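Local coordinates for oxidoreductase protein (Agrobacterium radiobacter, PDB 5UI9), which probably oxidises or reduces a small hydroxy-acid-like substrate with NAD, as a member of the GFO/IDH/MocA oxidoreductase family, at residues F159-G164 / V230-K235; T244-D249 / I255-G260; F68-I73 / Q300-R305. All coordinates share one frame; numbering follows the deposited sequence.

In the fold
Contacts 1 and 2 belong to the C-terminal domain: strands 225-231 and 245-250 are consecutive in the chain, and both belong to one mixed sheet, with strand 148-156 between them. Contact 1 is buried and reaches the bound acid; contact 2 is a partly buried hairpin overlaid by a salt-bridge network. Both meet the second subunit, and T234 at contact 1 of one subunit bonds D249 at contact 2 of the other. Contact 3, across the chain's centre, is a buried aromatic pair between Rossmann strand 70-73 and helix 289-308. Contact 1 combines a water bridge, CH-pi packing and a ligand bond; contact 2 is mainly backbone bonds and ion pairs; contact 3 has no hydrogen bond across it.

Contact 1 of 3, residues F159-G164 / V230-K235; sequences FDVFSG and VSYATK. With 8A1 ((2S)-2,3-dihydroxy-2-methylpropanoic acid), chain D.
F159 and Y232 bring their backbones to 6.9 Å, CA to CA, and no direct hydrogen bond joins the segments. A water fills the step, donating to F159 O at 2.7 Å and to Y232 O at 2.7 Å. After F159 the chain enters a weakly bonded helical turn, 161-164, with D160 at its N-cap position and a weak capping bond, and V161 faces Y232. Its CG2, set between backbone N and carbonyl carbon (CG1 has chi1 -79°), lies over the middle of the Y232 ring, 4.0 Å from the centroid, a CH-pi contact. The same methyl lies over the F162 ring. CG1 of V161 packs at the phenol end, 3.5 Å from Y232 CZ. Y232 OH donates to O1 of the bound dihydroxy acid at 2.6 Å, and O1 sits at the ring edge near its plane. V161 thus backs the ring that presents this hydroxyl to the bound acid, which K98, Q165, D178 and H182 also bind. Y232 follows the end of strand 225-231, leans on I175 of helix 175-191 and touches F241, whose ring stacks on F159. S231 bonds to F155 on the adjacent strand 148-156, while T234 and K235 reach the second subunit.

Contact 2 of 3, residues T244-D249 / I255-G260; sequences TLIDID and IRLSQG
R256 and D249 meet because the arginine chain bends at its second torsion (chi1 -66°, chi2 -76°) and runs along the sheet, while CG of D249 turns beside its own backbone N (chi1 -69°). The guanidinium arrives end-on, and both terminal nitrogens close on one oxygen: NH2 of R256 lies 2.8 Å from D249 OD1, on the syn lone pair, and NH1 of R256 lies 2.9 Å from the same OD1. Carboxylate and guanidinium are nearly coplanar. NH1 also donates to the carbonyl I255 O at 3.0 Å, coming from above that carbonyl's plane, which fixes the rotation of the group. D247 covers one guanidinium face with its CB; its carboxylate is stacked with the guanidinium, so that the OD2 to NE pairing of D247 and R256, long at 4.0 Å, is one of charge alone. Beneath this network runs a regular antiparallel hairpin. I246 pairs with L257 and I248 with I255 as hydrogen-bonded pairs, L257 N giving 2.7 Å to I246 O and I248 N giving 2.9 Å to I255 O. The non-hydrogen-bonded pair D247 and R256 lies between them. The second oxygen of D249, OD2, is taken by T234 and R156 of the second subunit, so the network reaches the dimer interface. On the other face, I246 and I248 rest on I186 and I190 of helix 175-191, and L257 and I255 on helix 131-141, while strand 148-156 runs alongside strand 245-250.

Contact 3 of 3, residues F68-I73 / Q300-R305; sequences FDFVDI and QHWTDR
On the strand whose F70 ring receives the indole of W302, the carboxylate oxygen D72 OD2 is gripped by two donors, Q20 NE2 and W24 NE1, which tie strand 70-73 to helix 17-26. Across the contact no hydrogen bond forms; the junction is an inclined edge-to-face aromatic pair. W302 offers its pyrrole edge: NE1 stands 3.6 Å above the F70 plane, offset toward the rim, and lies 3.7 Å from F70 CG and 3.7 Å from F70 CD2. The F70 ring centroid and that of the five-membered ring of W302 are 4.9 Å apart, with planes inclined at 61°. Further along the same indole edge, W302 CZ2 packs on F70 CB at 3.9 Å. Torsions explain the fit. F70 CG sits between its backbone N and carbonyl carbon (chi1 68°), which puts a ring face toward the helix; W302 CG is swung anti to its own backbone N (chi1 165°), carrying the indole out to that face. The two side chains slide past each other in opposite directions. Within the helix, Q300 NE2 donates to D304 OD1 at 3.2 Å. Nearby on the helix, Q300 and T303 lie on V27, a residue of the magnesium site like W24, and the F70 side chain is about 8 Å from that ion. The ring pair and a hydrogen bond from Q300 NE2 to K28 O join helix 289-308 to the nucleotide-binding domain. With the N-H side of the indole turned to the pi face, the partly positive N-H edge of W302 probably finds a weak electrostatic partner in the F70 ring, in a buried contact without a hydrogen bond across it.

Contact 1 of 3, residues F159-G164 / V230-K235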
loop_
_atom_site.group_PDB
_atom_site.type_symbol
_atom_site.label_atom_id
_atom_site.label_comp_id
_atom_site.label_asym_id
_atom_site.label_seq_id
_atom_site.Cartn_x
_atom_site.Cartn_y
_atom_site.Cartn_z
ATOM N N PHE A 159 -10.832 7.077 14.593
ATOM C CA PHE A 159 -12.065 6.944 15.378
ATOM C C PHE A 159 -11.735 6.496 16.800
ATOM O O PHE A 159 -10.866 5.644 17.003
ATOM C CB PHE A 159 -13.005 5.926 14.713
ATOM C CG PHE A 159 -14.335 5.763 15.406
ATOM C CD1 PHE A 159 -15.303 6.758 15.323
ATOM C CD2 PHE A 159 -14.622 4.606 16.130
ATOM C CE1 PHE A 159 -16.533 6.608 15.957
ATOM C CE2 PHE A 159 -15.845 4.451 16.765
ATOM C CZ PHE A 159 -16.803 5.451 16.677
ATOM N N ASP A 160 -12.451 7.057 17.776
ATOM C CA ASP A 160 -12.274 6.713 19.182
ATOM C C ASP A 160 -13.015 5.395 19.495
ATOM O O ASP A 160 -14.084 5.401 20.114
ATOM C CB ASP A 160 -12.756 7.882 20.063
ATOM C CG ASP A 160 -12.539 7.648 21.560
ATOM O OD1 ASP A 160 -11.822 6.703 21.959
ATOM O OD2 ASP A 160 -13.107 8.427 22.349
ATOM N N VAL A 161 -12.426 4.273 19.065
ATOM C CA VAL A 161 -12.902 2.924 19.439
ATOM C C VAL A 161 -12.739 2.614 20.921
ATOM O O VAL A 161 -13.389 1.707 21.427
ATOM C CB VAL A 161 -12.168 1.771 18.693
ATOM C CG1 VAL A 161 -12.703 1.593 17.290
ATOM C CG2 VAL A 161 -10.640 1.942 18.713
ATOM N N PHE A 162 -11.858 3.351 21.593
ATOM C CA PHE A 162 -11.527 3.109 22.993
ATOM C C PHE A 162 -12.657 3.492 23.955
ATOM O O PHE A 162 -12.712 2.955 25.059
ATOM C CB PHE A 162 -10.229 3.848 23.371
ATOM C CG PHE A 162 -9.092 3.602 22.410
ATOM C CD1 PHE A 162 -8.459 2.368 22.367
ATOM C CD2 PHE A 162 -8.681 4.593 21.524
ATOM C CE1 PHE A 162 -7.425 2.127 21.479
ATOM C CE2 PHE A 162 -7.648 4.355 20.628
ATOM C CZ PHE A 162 -7.016 3.121 20.609
ATOM N N SER A 163 -13.547 4.406 23.551
ATOM C CA SER A 163 -14.725 4.764 24.374
ATOM C C SER A 163 -15.609 3.554 24.642
ATOM O O SER A 163 -15.843 3.198 25.793
ATOM C CB SER A 163 -15.575 5.858 23.715
ATOM O OG SER A 163 -14.983 7.126 23.899
ATOM N N GLY A 164 -16.093 2.936 23.568
ATOM C CA GLY A 164 -16.954 1.763 23.670
ATOM C C GLY A 164 -16.230 0.491 24.081
ATOM O O GLY A 164 -16.845 -0.403 24.672
ATOM N N VAL A 230 -3.251 -1.095 8.132
ATOM C CA VAL A 230 -4.224 -0.703 9.130
ATOM C C VAL A 230 -3.623 0.320 10.089
ATOM O O VAL A 230 -2.419 0.292 10.374
ATOM C CB VAL A 230 -4.808 -1.924 9.896
ATOM C CG1 VAL A 230 -5.531 -2.847 8.927
ATOM C CG2 VAL A 230 -3.741 -2.688 10.672
ATOM N N SER A 231 -4.476 1.226 10.564
ATOM C CA SER A 231 -4.071 2.286 11.473
ATOM C C SER A 231 -5.273 2.821 12.234
ATOM O O SER A 231 -6.330 3.040 11.630
ATOM C CB SER A 231 -3.425 3.437 10.689
ATOM O OG SER A 231 -3.168 4.569 11.519
ATOM N N TYR A 232 -5.112 3.010 13.544
ATOM C CA TYR A 232 -6.049 3.790 14.368
ATOM C C TYR A 232 -5.447 5.147 14.812
ATOM O O TYR A 232 -5.954 5.784 15.746
ATOM C CB TYR A 232 -6.529 2.970 15.574
ATOM C CG TYR A 232 -7.829 2.220 15.334
ATOM C CD1 TYR A 232 -8.995 2.903 14.960
ATOM C CD2 TYR A 232 -7.907 0.837 15.494
ATOM C CE1 TYR A 232 -10.191 2.228 14.755
ATOM C CE2 TYR A 232 -9.100 0.158 15.282
ATOM C CZ TYR A 232 -10.233 0.858 14.916
ATOM O OH TYR A 232 -11.415 0.196 14.706
ATOM N N ALA A 233 -4.397 5.598 14.121
ATOM C CA ALA A 233 -3.769 6.903 14.388
ATOM C C ALA A 233 -3.745 7.811 13.142
ATOM O O ALA A 233 -2.893 8.691 13.025
ATOM C CB ALA A 233 -2.362 6.696 14.927
ATOM N N THR A 234 -4.700 7.606 12.235
ATOM C CA THR A 234 -4.768 8.334 10.977
ATOM C C THR A 234 -5.818 9.445 11.106
ATOM O O THR A 234 -6.983 9.167 11.385
ATOM C CB THR A 234 -5.096 7.368 9.823
ATOM O OG1 THR A 234 -4.038 6.406 9.697
ATOM C CG2 THR A 234 -5.247 8.108 8.496
ATOM N N LYS A 235 -5.402 10.696 10.899
ATOM C CA LYS A 235 -6.269 11.870 11.104
ATOM C C LYS A 235 -6.644 12.490 9.769
ATOM O O LYS A 235 -5.866 13.263 9.184
ATOM C CB LYS A 235 -5.570 12.892 11.998
ATOM C CG LYS A 235 -5.388 12.379 13.416
ATOM C CD LYS A 235 -4.337 13.149 14.198
ATOM C CE LYS A 235 -4.142 12.514 15.568
ATOM N NZ LYS A 235 -3.251 13.331 16.425
HETATM O OXT 8A1 D . -15.333 -4.143 14.574
HETATM C C 8A1 D . -14.421 -4.526 15.345
HETATM O O 8A1 D . -14.120 -5.733 15.480
HETATM C CA 8A1 D . -13.645 -3.501 16.132
HETATM C CB 8A1 D . -12.393 -3.184 15.313
HETATM O O1 8A1 D . -11.666 -2.081 15.862
HETATM O O2 8A1 D . -13.280 -4.043 17.413
HETATM C C3 8A1 D . -14.505 -2.261 16.376
HETATM O O HOH W 1 -8.219 6.155 17.220
#

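Contact 2 of 3, residues T244-D249 / I255-G260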
loop_
_atom_site.group_PDB
_atom_site.type_symbol
_atom_site.label_atom_id
_atom_site.label_comp_id
_atom_site.label_asym_id
_atom_site.label_seq_id
_atom_site.Cartn_x
_atom_site.Cartn_y
_atom_site.Cartn_z
ATOM N N THR A 244 -13.377 -0.175 4.870
ATOM C CA THR A 244 -12.149 -0.735 4.326
ATOM C C THR A 244 -12.073 -0.380 2.833
ATOM O O THR A 244 -12.980 -0.721 2.064
ATOM C CB THR A 244 -12.115 -2.269 4.502
ATOM O OG1 THR A 244 -12.227 -2.607 5.894
ATOM C CG2 THR A 244 -10.815 -2.858 3.933
ATOM N N LEU A 245 -10.998 0.305 2.434
ATOM C CA LEU A 245 -10.789 0.707 1.046
ATOM C C LEU A 245 -10.005 -0.384 0.321
ATOM O O LEU A 245 -9.072 -0.955 0.877
ATOM C CB LEU A 245 -10.051 2.055 0.979
ATOM C CG LEU A 245 -10.653 3.148 1.873
ATOM C CD1 LEU A 245 -9.947 4.480 1.650
ATOM C CD2 LEU A 245 -12.160 3.288 1.654
ATOM N N ILE A 246 -10.392 -0.678 -0.914
ATOM C CA ILE A 246 -9.858 -1.838 -1.623
ATOM C C ILE A 246 -9.504 -1.500 -3.068
ATOM O O ILE A 246 -10.333 -0.968 -3.812
ATOM C CB ILE A 246 -10.834 -3.041 -1.566
ATOM C CG1 ILE A 246 -11.045 -3.478 -0.106
ATOM C CG2 ILE A 246 -10.290 -4.210 -2.390
ATOM C CD1 ILE A 246 -12.058 -4.577 0.090
ATOM N N ASP A 247 -8.256 -1.798 -3.437
ATOM C CA ASP A 247 -7.795 -1.743 -4.822
ATOM C C ASP A 247 -7.483 -3.168 -5.242
ATOM O O ASP A 247 -6.840 -3.889 -4.489
ATOM C CB ASP A 247 -6.514 -0.909 -4.957
ATOM C CG ASP A 247 -6.666 0.525 -4.452
ATOM O OD1 ASP A 247 -7.782 0.956 -4.094
ATOM O OD2 ASP A 247 -5.638 1.223 -4.410
ATOM N N ILE A 248 -7.952 -3.571 -6.421
ATOM C CA ILE A 248 -7.548 -4.831 -7.039
ATOM C C ILE A 248 -7.162 -4.563 -8.486
ATOM O O ILE A 248 -7.915 -3.905 -9.207
ATOM C CB ILE A 248 -8.686 -5.883 -7.044
ATOM C CG1 ILE A 248 -9.336 -6.043 -5.658
ATOM C CG2 ILE A 248 -8.173 -7.230 -7.557
ATOM C CD1 ILE A 248 -8.467 -6.723 -4.624
ATOM N N ASP A 249 -6.010 -5.083 -8.912
ATOM C CA ASP A 249 -5.608 -5.060 -10.316
ATOM C C ASP A 249 -5.674 -6.474 -10.882
ATOM O O ASP A 249 -5.169 -7.423 -10.269
ATOM C CB ASP A 249 -4.187 -4.516 -10.474
ATOM C CG ASP A 249 -4.068 -3.032 -10.145
ATOM O OD1 ASP A 249 -5.079 -2.398 -9.756
ATOM O OD2 ASP A 249 -2.938 -2.501 -10.292
ATOM N N ILE A 255 -10.563 -2.999 -9.912
ATOM C CA ILE A 255 -11.611 -2.638 -8.964
ATOM C C ILE A 255 -11.031 -1.585 -8.028
ATOM O O ILE A 255 -9.919 -1.745 -7.527
ATOM C CB ILE A 255 -12.095 -3.852 -8.133
ATOM C CG1 ILE A 255 -12.778 -4.892 -9.029
ATOM C CG2 ILE A 255 -13.036 -3.402 -7.014
ATOM C CD1 ILE A 255 -12.988 -6.240 -8.356
ATOM N N ARG A 256 -11.791 -0.517 -7.788
ATOM C CA ARG A 256 -11.415 0.517 -6.823
ATOM C C ARG A 256 -12.610 0.843 -5.934
ATOM O O ARG A 256 -13.556 1.517 -6.361
ATOM C CB ARG A 256 -10.911 1.779 -7.532
ATOM C CG ARG A 256 -9.602 1.602 -8.306
ATOM C CD ARG A 256 -8.387 1.560 -7.383
ATOM N NE ARG A 256 -7.105 1.451 -8.097
ATOM C CZ ARG A 256 -6.590 0.326 -8.609
ATOM N NH1 ARG A 256 -7.238 -0.845 -8.530
ATOM N NH2 ARG A 256 -5.410 0.369 -9.222
ATOM N N LEU A 257 -12.566 0.335 -4.705
ATOM C CA LEU A 257 -13.560 0.643 -3.687
ATOM C C LEU A 257 -12.984 1.755 -2.831
ATOM O O LEU A 257 -12.048 1.525 -2.068
ATOM C CB LEU A 257 -13.871 -0.596 -2.835
ATOM C CG LEU A 257 -14.798 -0.397 -1.632
ATOM C CD1 LEU A 257 -16.136 0.187 -2.055
ATOM C CD2 LEU A 257 -14.996 -1.724 -0.911
ATOM N N SER A 258 -13.549 2.953 -2.964
ATOM C CA SER A 258 -13.025 4.161 -2.322
ATOM C C SER A 258 -14.014 4.692 -1.285
ATOM O O SER A 258 -15.138 4.185 -1.170
ATOM C CB SER A 258 -12.718 5.220 -3.382
ATOM O OG SER A 258 -13.888 5.597 -4.072
ATOM N N GLN A 259 -13.569 5.691 -0.522
ATOM C CA GLN A 259 -14.349 6.312 0.564
ATOM C C GLN A 259 -15.780 6.651 0.135
ATOM O O GLN A 259 -15.998 7.106 -0.971
ATOM C CB GLN A 259 -13.613 7.572 1.080
ATOM C CG GLN A 259 -14.444 8.644 1.802
ATOM C CD GLN A 259 -14.497 8.465 3.305
ATOM O OE1 GLN A 259 -13.509 8.728 3.998
ATOM N NE2 GLN A 259 -15.664 8.062 3.827
ATOM N N GLY A 260 -16.736 6.452 1.037
ATOM C CA GLY A 260 -18.156 6.674 0.753
ATOM C C GLY A 260 -18.802 5.542 -0.030
ATOM O O GLY A 260 -19.845 5.743 -0.642
HETATM O O HOH W 2 -9.847 2.294 -3.482
#

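Contact 3 of 3, residues F68-I73 / Q300-R305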
loop_
_atom_site.group_PDB
_atom_site.type_symbol
_atom_site.label_atom_id
_atom_site.label_comp_id
_atom_site.label_asym_id
_atom_site.label_seq_id
_atom_site.Cartn_x
_atom_site.Cartn_y
_atom_site.Cartn_z
ATOM N N PHE A 68 -31.691 -24.894 24.660
ATOM C CA PHE A 68 -31.327 -24.081 23.491
ATOM C C PHE A 68 -30.583 -24.894 22.426
ATOM O O PHE A 68 -29.845 -25.827 22.744
ATOM C CB PHE A 68 -30.508 -22.842 23.898
ATOM C CG PHE A 68 -29.421 -23.124 24.889
ATOM C CD1 PHE A 68 -29.685 -23.074 26.258
ATOM C CD2 PHE A 68 -28.134 -23.437 24.463
ATOM C CE1 PHE A 68 -28.684 -23.338 27.180
ATOM C CE2 PHE A 68 -27.127 -23.703 25.380
ATOM C CZ PHE A 68 -27.400 -23.648 26.741
ATOM N N ASP A 69 -30.796 -24.519 21.167
ATOM C CA ASP A 69 -30.223 -25.216 20.004
ATOM C C ASP A 69 -28.828 -24.711 19.603
ATOM O O ASP A 69 -28.081 -25.418 18.927
ATOM C CB ASP A 69 -31.165 -25.077 18.803
ATOM C CG ASP A 69 -32.566 -25.563 19.108
ATOM O OD1 ASP A 69 -32.700 -26.719 19.549
ATOM O OD2 ASP A 69 -33.523 -24.784 18.920
ATOM N N PHE A 70 -28.488 -23.485 19.983
ATOM C CA PHE A 70 -27.143 -22.976 19.730
ATOM C C PHE A 70 -26.721 -21.944 20.750
ATOM O O PHE A 70 -27.545 -21.410 21.506
ATOM C CB PHE A 70 -27.034 -22.404 18.317
ATOM C CG PHE A 70 -27.830 -21.149 18.104
ATOM C CD1 PHE A 70 -29.151 -21.211 17.683
ATOM C CD2 PHE A 70 -27.246 -19.893 18.303
ATOM C CE1 PHE A 70 -29.886 -20.054 17.475
ATOM C CE2 PHE A 70 -27.976 -18.730 18.095
ATOM C CZ PHE A 70 -29.296 -18.809 17.677
ATOM N N VAL A 71 -25.422 -21.672 20.762
ATOM C CA VAL A 71 -24.848 -20.700 21.671
ATOM C C VAL A 71 -24.108 -19.625 20.868
ATOM O O VAL A 71 -23.417 -19.935 19.897
ATOM C CB VAL A 71 -23.962 -21.390 22.746
ATOM C CG1 VAL A 71 -22.719 -22.048 22.152
ATOM C CG2 VAL A 71 -23.577 -20.399 23.830
ATOM N N ASP A 72 -24.303 -18.365 21.264
ATOM C CA ASP A 72 -23.632 -17.211 20.677
ATOM C C ASP A 72 -22.695 -16.609 21.729
ATOM O O ASP A 72 -23.136 -15.978 22.690
ATOM C CB ASP A 72 -24.670 -16.184 20.202
ATOM C CG ASP A 72 -24.093 -15.145 19.229
ATOM O OD1 ASP A 72 -23.002 -15.359 18.648
ATOM O OD2 ASP A 72 -24.756 -14.106 19.035
ATOM N N ILE A 73 -21.396 -16.820 21.542
ATOM C CA ILE A 73 -20.389 -16.369 22.498
ATOM C C ILE A 73 -19.877 -14.992 22.066
ATOM O O ILE A 73 -19.131 -14.876 21.084
ATOM C CB ILE A 73 -19.242 -17.398 22.606
ATOM C CG1 ILE A 73 -19.791 -18.750 23.103
ATOM C CG2 ILE A 73 -18.148 -16.899 23.540
ATOM C CD1 ILE A 73 -18.967 -19.949 22.683
ATOM N N GLN A 300 -28.047 -14.501 10.037
ATOM C CA GLN A 300 -28.960 -15.189 9.112
ATOM C C GLN A 300 -28.250 -16.328 8.385
ATOM O O GLN A 300 -28.835 -17.400 8.186
ATOM C CB GLN A 300 -29.569 -14.229 8.074
ATOM C CG GLN A 300 -30.739 -14.825 7.286
ATOM C CD GLN A 300 -31.932 -15.118 8.168
ATOM O OE1 GLN A 300 -32.558 -14.200 8.683
ATOM N NE2 GLN A 300 -32.246 -16.398 8.363
ATOM N N HIS A 301 -27.007 -16.082 7.973
ATOM C CA HIS A 301 -26.182 -17.101 7.323
ATOM C C HIS A 301 -26.013 -18.315 8.241
ATOM O O HIS A 301 -26.277 -19.445 7.822
ATOM C CB HIS A 301 -24.830 -16.509 6.908
ATOM C CG HIS A 301 -23.847 -17.515 6.395
ATOM N ND1 HIS A 301 -23.886 -18.011 5.109
ATOM C CD2 HIS A 301 -22.771 -18.090 6.985
ATOM C CE1 HIS A 301 -22.888 -18.859 4.934
ATOM N NE2 HIS A 301 -22.197 -18.925 6.058
ATOM N N TRP A 302 -25.607 -18.073 9.487
ATOM C CA TRP A 302 -25.514 -19.135 10.502
ATOM C C TRP A 302 -26.804 -19.955 10.592
ATOM O O TRP A 302 -26.767 -21.183 10.543
ATOM C CB TRP A 302 -25.192 -18.550 11.882
ATOM C CG TRP A 302 -25.438 -19.514 13.032
ATOM C CD1 TRP A 302 -26.562 -19.597 13.815
ATOM C CD2 TRP A 302 -24.547 -20.530 13.504
ATOM N NE1 TRP A 302 -26.427 -20.609 14.738
ATOM C CE2 TRP A 302 -25.197 -21.196 14.572
ATOM C CE3 TRP A 302 -23.264 -20.945 13.129
ATOM C CZ2 TRP A 302 -24.593 -22.249 15.283
ATOM C CZ3 TRP A 302 -22.668 -21.995 13.826
ATOM C CH2 TRP A 302 -23.334 -22.634 14.893
ATOM N N THR A 303 -27.923 -19.246 10.741
ATOM C CA THR A 303 -29.244 -19.843 10.898
ATOM C C THR A 303 -29.659 -20.695 9.695
ATOM O O THR A 303 -30.170 -21.808 9.875
ATOM C CB THR A 303 -30.298 -18.745 11.161
ATOM O OG1 THR A 303 -29.914 -17.996 12.325
ATOM C CG2 THR A 303 -31.700 -19.341 11.364
ATOM N N ASP A 304 -29.427 -20.180 8.489
ATOM C CA ASP A 304 -29.696 -20.922 7.253
ATOM C C ASP A 304 -28.865 -22.196 7.195
ATOM O O ASP A 304 -29.400 -23.274 6.898
ATOM C CB ASP A 304 -29.393 -20.074 6.001
ATOM C CG ASP A 304 -30.336 -18.878 5.833
ATOM O OD1 ASP A 304 -31.400 -18.829 6.490
ATOM O OD2 ASP A 304 -29.998 -17.977 5.029
ATOM N N ARG A 305 -27.569 -22.067 7.486
ATOM C CA ARG A 305 -26.637 -23.206 7.429
ATOM C C ARG A 305 -26.881 -24.280 8.498
ATOM O O ARG A 305 -26.736 -25.477 8.227
ATOM C CB ARG A 305 -25.183 -22.717 7.492
ATOM C CG ARG A 305 -24.724 -21.996 6.225
ATOM C CD ARG A 305 -24.622 -22.944 5.033
ATOM N NE ARG A 305 -24.081 -22.270 3.857
ATOM C CZ ARG A 305 -24.762 -21.456 3.051
ATOM N NH1 ARG A 305 -26.055 -21.186 3.259
ATOM N NH2 ARG A 305 -24.139 -20.897 2.015
#